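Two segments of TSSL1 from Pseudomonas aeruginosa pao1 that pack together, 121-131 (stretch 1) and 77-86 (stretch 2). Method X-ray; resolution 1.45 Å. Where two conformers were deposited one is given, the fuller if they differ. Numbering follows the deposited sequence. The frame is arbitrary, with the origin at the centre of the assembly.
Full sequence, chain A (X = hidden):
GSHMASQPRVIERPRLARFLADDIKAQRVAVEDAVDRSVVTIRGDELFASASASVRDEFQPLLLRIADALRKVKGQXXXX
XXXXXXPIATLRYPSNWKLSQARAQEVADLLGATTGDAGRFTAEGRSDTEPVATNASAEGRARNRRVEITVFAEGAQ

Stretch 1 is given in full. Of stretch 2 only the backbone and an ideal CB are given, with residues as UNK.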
# COMPACT_ATOMS: atom_id res chain seq x y z
N PHE A 121 -12.58 -3.24 2.26
CA PHE A 121 -11.20 -3.38 1.78
C PHE A 121 -10.99 -4.75 1.18
O PHE A 121 -11.32 -5.76 1.81
CB PHE A 121 -10.21 -3.21 2.95
CG PHE A 121 -10.27 -1.87 3.58
CD1 PHE A 121 -11.23 -1.60 4.54
CD2 PHE A 121 -9.42 -0.86 3.19
CE1 PHE A 121 -11.35 -0.34 5.09
CE2 PHE A 121 -9.52 0.41 3.75
CZ PHE A 121 -10.48 0.66 4.70
N THR A 122 -10.43 -4.79 -0.02
CA THR A 122 -9.97 -6.03 -0.58
C THR A 122 -8.55 -5.86 -1.05
O THR A 122 -8.07 -4.72 -1.21
CB THR A 122 -10.85 -6.53 -1.72
OG1 THR A 122 -10.78 -5.62 -2.81
CG2 THR A 122 -12.29 -6.68 -1.27
N ALA A 123 -7.90 -6.99 -1.26
CA ALA A 123 -6.48 -7.03 -1.58
C ALA A 123 -6.15 -8.00 -2.69
O ALA A 123 -6.79 -9.04 -2.82
CB ALA A 123 -5.68 -7.42 -0.34
N GLU A 124 -5.14 -7.65 -3.47
CA GLU A 124 -4.62 -8.55 -4.50
C GLU A 124 -3.11 -8.38 -4.64
O GLU A 124 -2.59 -7.29 -4.68
CB GLU A 124 -5.30 -8.30 -5.85
CG GLU A 124 -4.90 -9.27 -6.96
CD GLU A 124 -5.19 -8.75 -8.37
OE1 GLU A 124 -5.93 -7.77 -8.52
OE2 GLU A 124 -4.62 -9.28 -9.33
N GLY A 125 -2.44 -9.52 -4.68
CA GLY A 125 -1.02 -9.57 -4.96
C GLY A 125 -0.79 -9.67 -6.45
O GLY A 125 -1.38 -10.52 -7.13
N ARG A 126 0.08 -8.80 -6.95
CA ARG A 126 0.37 -8.73 -8.38
C ARG A 126 1.82 -9.02 -8.73
O ARG A 126 2.26 -8.80 -9.87
CB ARG A 126 -0.07 -7.38 -8.91
CG ARG A 126 -1.56 -7.26 -8.73
CD ARG A 126 -2.13 -6.18 -9.59
NE ARG A 126 -3.58 -6.14 -9.45
CZ ARG A 126 -4.31 -5.12 -9.87
NH1 ARG A 126 -3.72 -4.07 -10.41
NH2 ARG A 126 -5.63 -5.14 -9.73
N SER A 127 2.56 -9.51 -7.72
CA SER A 127 3.99 -9.88 -7.87
C SER A 127 4.73 -8.83 -8.66
O SER A 127 4.63 -7.65 -8.32
CB SER A 127 4.24 -11.33 -8.37
OG SER A 127 3.94 -11.53 -9.74
N ASP A 128 5.51 -9.22 -9.67
CA ASP A 128 6.37 -8.30 -10.43
C ASP A 128 5.78 -7.88 -11.78
O ASP A 128 6.49 -7.37 -12.65
CB ASP A 128 7.76 -8.92 -10.63
CG ASP A 128 7.74 -10.16 -11.50
OD1 ASP A 128 6.66 -10.70 -11.78
OD2 ASP A 128 8.83 -10.60 -11.92
N THR A 129 4.48 -8.06 -11.92
CA THR A 129 3.83 -7.92 -13.23
C THR A 129 3.52 -6.48 -13.62
O THR A 129 3.24 -6.21 -14.79
CB THR A 129 2.50 -8.69 -13.29
OG1 THR A 129 1.55 -8.17 -12.35
CG2 THR A 129 2.73 -10.19 -13.08
N GLU A 130 3.54 -5.58 -12.65
CA GLU A 130 3.13 -4.20 -12.79
C GLU A 130 4.19 -3.25 -12.21
O GLU A 130 3.93 -2.50 -11.27
CB GLU A 130 1.77 -4.00 -12.13
CG GLU A 130 0.69 -4.76 -12.87
CD GLU A 130 -0.72 -4.59 -12.33
OE1 GLU A 130 -0.92 -3.82 -11.36
OE2 GLU A 130 -1.63 -5.23 -12.92
N PRO A 131 5.40 -3.28 -12.78
CA PRO A 131 6.43 -2.36 -12.31
C PRO A 131 6.12 -0.90 -12.63
O PRO A 131 5.48 -0.60 -13.64
CB PRO A 131 7.67 -2.78 -13.09
CG PRO A 131 7.13 -3.39 -14.34
CD PRO A 131 5.87 -4.09 -13.92
N UNK A 77 -12.31 0.43 -1.00
CA UNK A 77 -10.86 0.50 -1.07
C UNK A 77 -10.27 -0.79 -1.60
O UNK A 77 -10.61 -1.89 -1.15
CB UNK A 77 -10.27 0.82 0.31
N UNK A 78 -9.38 -0.65 -2.58
CA UNK A 78 -8.60 -1.76 -3.14
C UNK A 78 -7.13 -1.55 -2.77
O UNK A 78 -6.60 -0.44 -2.92
CB UNK A 78 -8.78 -1.85 -4.66
N UNK A 79 -6.49 -2.62 -2.30
CA UNK A 79 -5.07 -2.60 -2.03
C UNK A 79 -4.39 -3.60 -2.95
O UNK A 79 -4.67 -4.80 -2.88
CB UNK A 79 -4.78 -2.91 -0.56
N UNK A 80 -3.50 -3.13 -3.81
CA UNK A 80 -2.68 -4.02 -4.63
C UNK A 80 -1.26 -4.03 -4.09
O UNK A 80 -0.74 -2.99 -3.64
CB UNK A 80 -2.70 -3.59 -6.10
N UNK A 81 -0.68 -5.23 -4.07
CA UNK A 81 0.67 -5.45 -3.58
C UNK A 81 1.58 -5.84 -4.73
O UNK A 81 1.19 -6.59 -5.63
CB UNK A 81 0.69 -6.53 -2.49
N UNK A 82 2.82 -5.35 -4.68
CA UNK A 82 3.78 -5.49 -5.77
C UNK A 82 5.16 -5.81 -5.22
O UNK A 82 5.52 -5.34 -4.13
CB UNK A 82 3.83 -4.22 -6.62
N UNK A 83 5.90 -6.61 -5.98
CA UNK A 83 7.27 -6.96 -5.68
C UNK A 83 8.19 -6.40 -6.75
O UNK A 83 7.74 -5.89 -7.78
CB UNK A 83 7.43 -8.48 -5.57
N UNK A 84 9.48 -6.52 -6.50
CA UNK A 84 10.49 -6.39 -7.54
C UNK A 84 10.61 -7.78 -8.22
O UNK A 84 9.75 -8.63 -8.02
CB UNK A 84 11.83 -5.92 -6.96
N UNK A 85 11.67 -8.02 -8.99
CA UNK A 85 11.90 -9.33 -9.61
C UNK A 85 13.06 -10.12 -8.97
O UNK A 85 13.63 -11.02 -9.60
CB UNK A 85 12.18 -9.14 -11.10
N UNK A 86 13.36 -9.78 -7.72
CA UNK A 86 14.49 -10.35 -6.98
C UNK A 86 13.99 -10.89 -5.65
O UNK A 86 14.15 -10.26 -4.61
CB UNK A 86 15.59 -9.31 -6.76

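Strand 77-82 runs parallel to strand 121-125, and the backbones zip together through alternating N-H and C=O groups. In the extended strand, CB directions alternate between the two faces from 77 to 81.

Position 77 pairs with Phe121. Its CB lies on the same face of the sheet as the Phe121 side chain, 3.4 Å from Phe121 CD2, so a compact apolar side chain suits. It is Val77. Val77 O accepts from Thr122 N at 3.1 Å.

Position 78 pairs with Thr122 on the other face. Thr122 OG1 lies near, but the space is loose; several medium-sized side chains would fit. It is Leu78, whose end comes nearer: CD1 is 3.8 Å from Thr122 OG1.

Position 79 returns to the face of Phe121 and Ala123. Ala123 is small and leaves room, and extended angles favour a beta-branched residue. It is Val79. Both backbone polar groups of the residue bond to stretch 1: Val79 N donates to Thr122 O at 2.8 Å, and Val79 O accepts from Glu124 N at 2.9 Å.

Position 80 shares a face with Glu124, and its CB lies 4.3 Å from Arg126 NE. Glu124 OE1 already pairs with that guanidinium, so a second charge is not required; a small polar or branched side chain would do. It is Thr80. Its CG2 lies over one face of the guanidinium, 3.5 Å from Arg126 CZ.

Position 81 pairs with Gly125. The backbone angles are ordinary for a strand and do not demand glycine; a small residue would also be reasonable. It is Gly81. Gly81 N donates to Glu124 O at 2.9 Å, and Gly81 O accepts from Arg126 N at 2.8 Å.

Position 82 has CB directed sideways, 3.9 Å from Ser127 O. The Glu130 carboxylate lies further along, so a longer polar or basic side chain could reach it. It is His82. Its ring meets Glu130 OE1 at the edge, with CE1 3.4 Å away. His82 NE2 and Thr80 OG1 share a hydrogen bond of 2.9 Å.

Position 83 lies against the turn, its CB 4.0 Å from Ser127 O. A small polar residue suits. It is Ser83. Ser83 N donates to Ser127 O at 2.9 Å, while the hydroxyl bonds within its own loop: Ser83 OG donates to the backbone O of position 84 at 2.8 Å.

Position 84 points away; many side chains would do. It is Asp84, whose carboxylate is hydrogen-bonded elsewhere in the structure.

Position 85 has CB 3.7 Å from Asp128 OD2; a polar or basic residue would suit. It is Asn85, whose end leads away.

Position 86 is out of reach; any side chain would do. It is Arg86, whose N donates to Asp84 OD1 at 2.9 Å.

Stretch 2 (77-86) VLVTGHSDNR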
# COMPACT_ATOMS: atom_id res chain seq x y z
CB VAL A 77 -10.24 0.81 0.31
CG1 VAL A 77 -8.72 0.85 0.21
CG2 VAL A 77 -10.76 2.14 0.82
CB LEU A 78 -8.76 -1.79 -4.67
CG LEU A 78 -7.82 -2.72 -5.44
CD1 LEU A 78 -8.18 -4.18 -5.19
CD2 LEU A 78 -7.81 -2.37 -6.93
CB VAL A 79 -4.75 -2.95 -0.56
CG1 VAL A 79 -3.26 -2.77 -0.30
CG2 VAL A 79 -5.57 -2.12 0.39
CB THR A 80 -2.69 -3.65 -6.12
OG1 THR A 80 -2.13 -2.35 -6.31
CG2 THR A 80 -4.13 -3.70 -6.67
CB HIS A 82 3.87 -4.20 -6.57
CG HIS A 82 2.54 -3.74 -7.06
ND1 HIS A 82 2.07 -4.02 -8.33
CD2 HIS A 82 1.56 -3.05 -6.43
CE1 HIS A 82 0.86 -3.52 -8.44
NE2 HIS A 82 0.52 -2.93 -7.31
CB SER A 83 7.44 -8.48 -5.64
OG SER A 83 7.21 -9.05 -6.93
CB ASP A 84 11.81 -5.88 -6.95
CG ASP A 84 12.34 -6.76 -5.85
OD1 ASP A 84 12.01 -7.97 -5.83
OD2 ASP A 84 13.11 -6.22 -5.02
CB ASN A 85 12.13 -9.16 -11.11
CG ASN A 85 13.45 -8.50 -11.43
OD1 ASN A 85 14.12 -7.97 -10.54
ND2 ASN A 85 13.83 -8.53 -12.70
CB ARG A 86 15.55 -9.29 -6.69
CG ARG A 86 15.95 -8.43 -7.87
CD ARG A 86 16.55 -9.19 -9.03
NE ARG A 86 16.93 -8.26 -10.10
CZ ARG A 86 18.13 -7.72 -10.28
NH1 ARG A 86 19.15 -8.00 -9.45
NH2 ARG A 86 18.33 -6.89 -11.29
O HOH W 1 -12.38 -3.46 -2.55
O HOH W 2 3.88 -5.50 -9.85
O HOH W 3 8.45 -5.57 -11.15
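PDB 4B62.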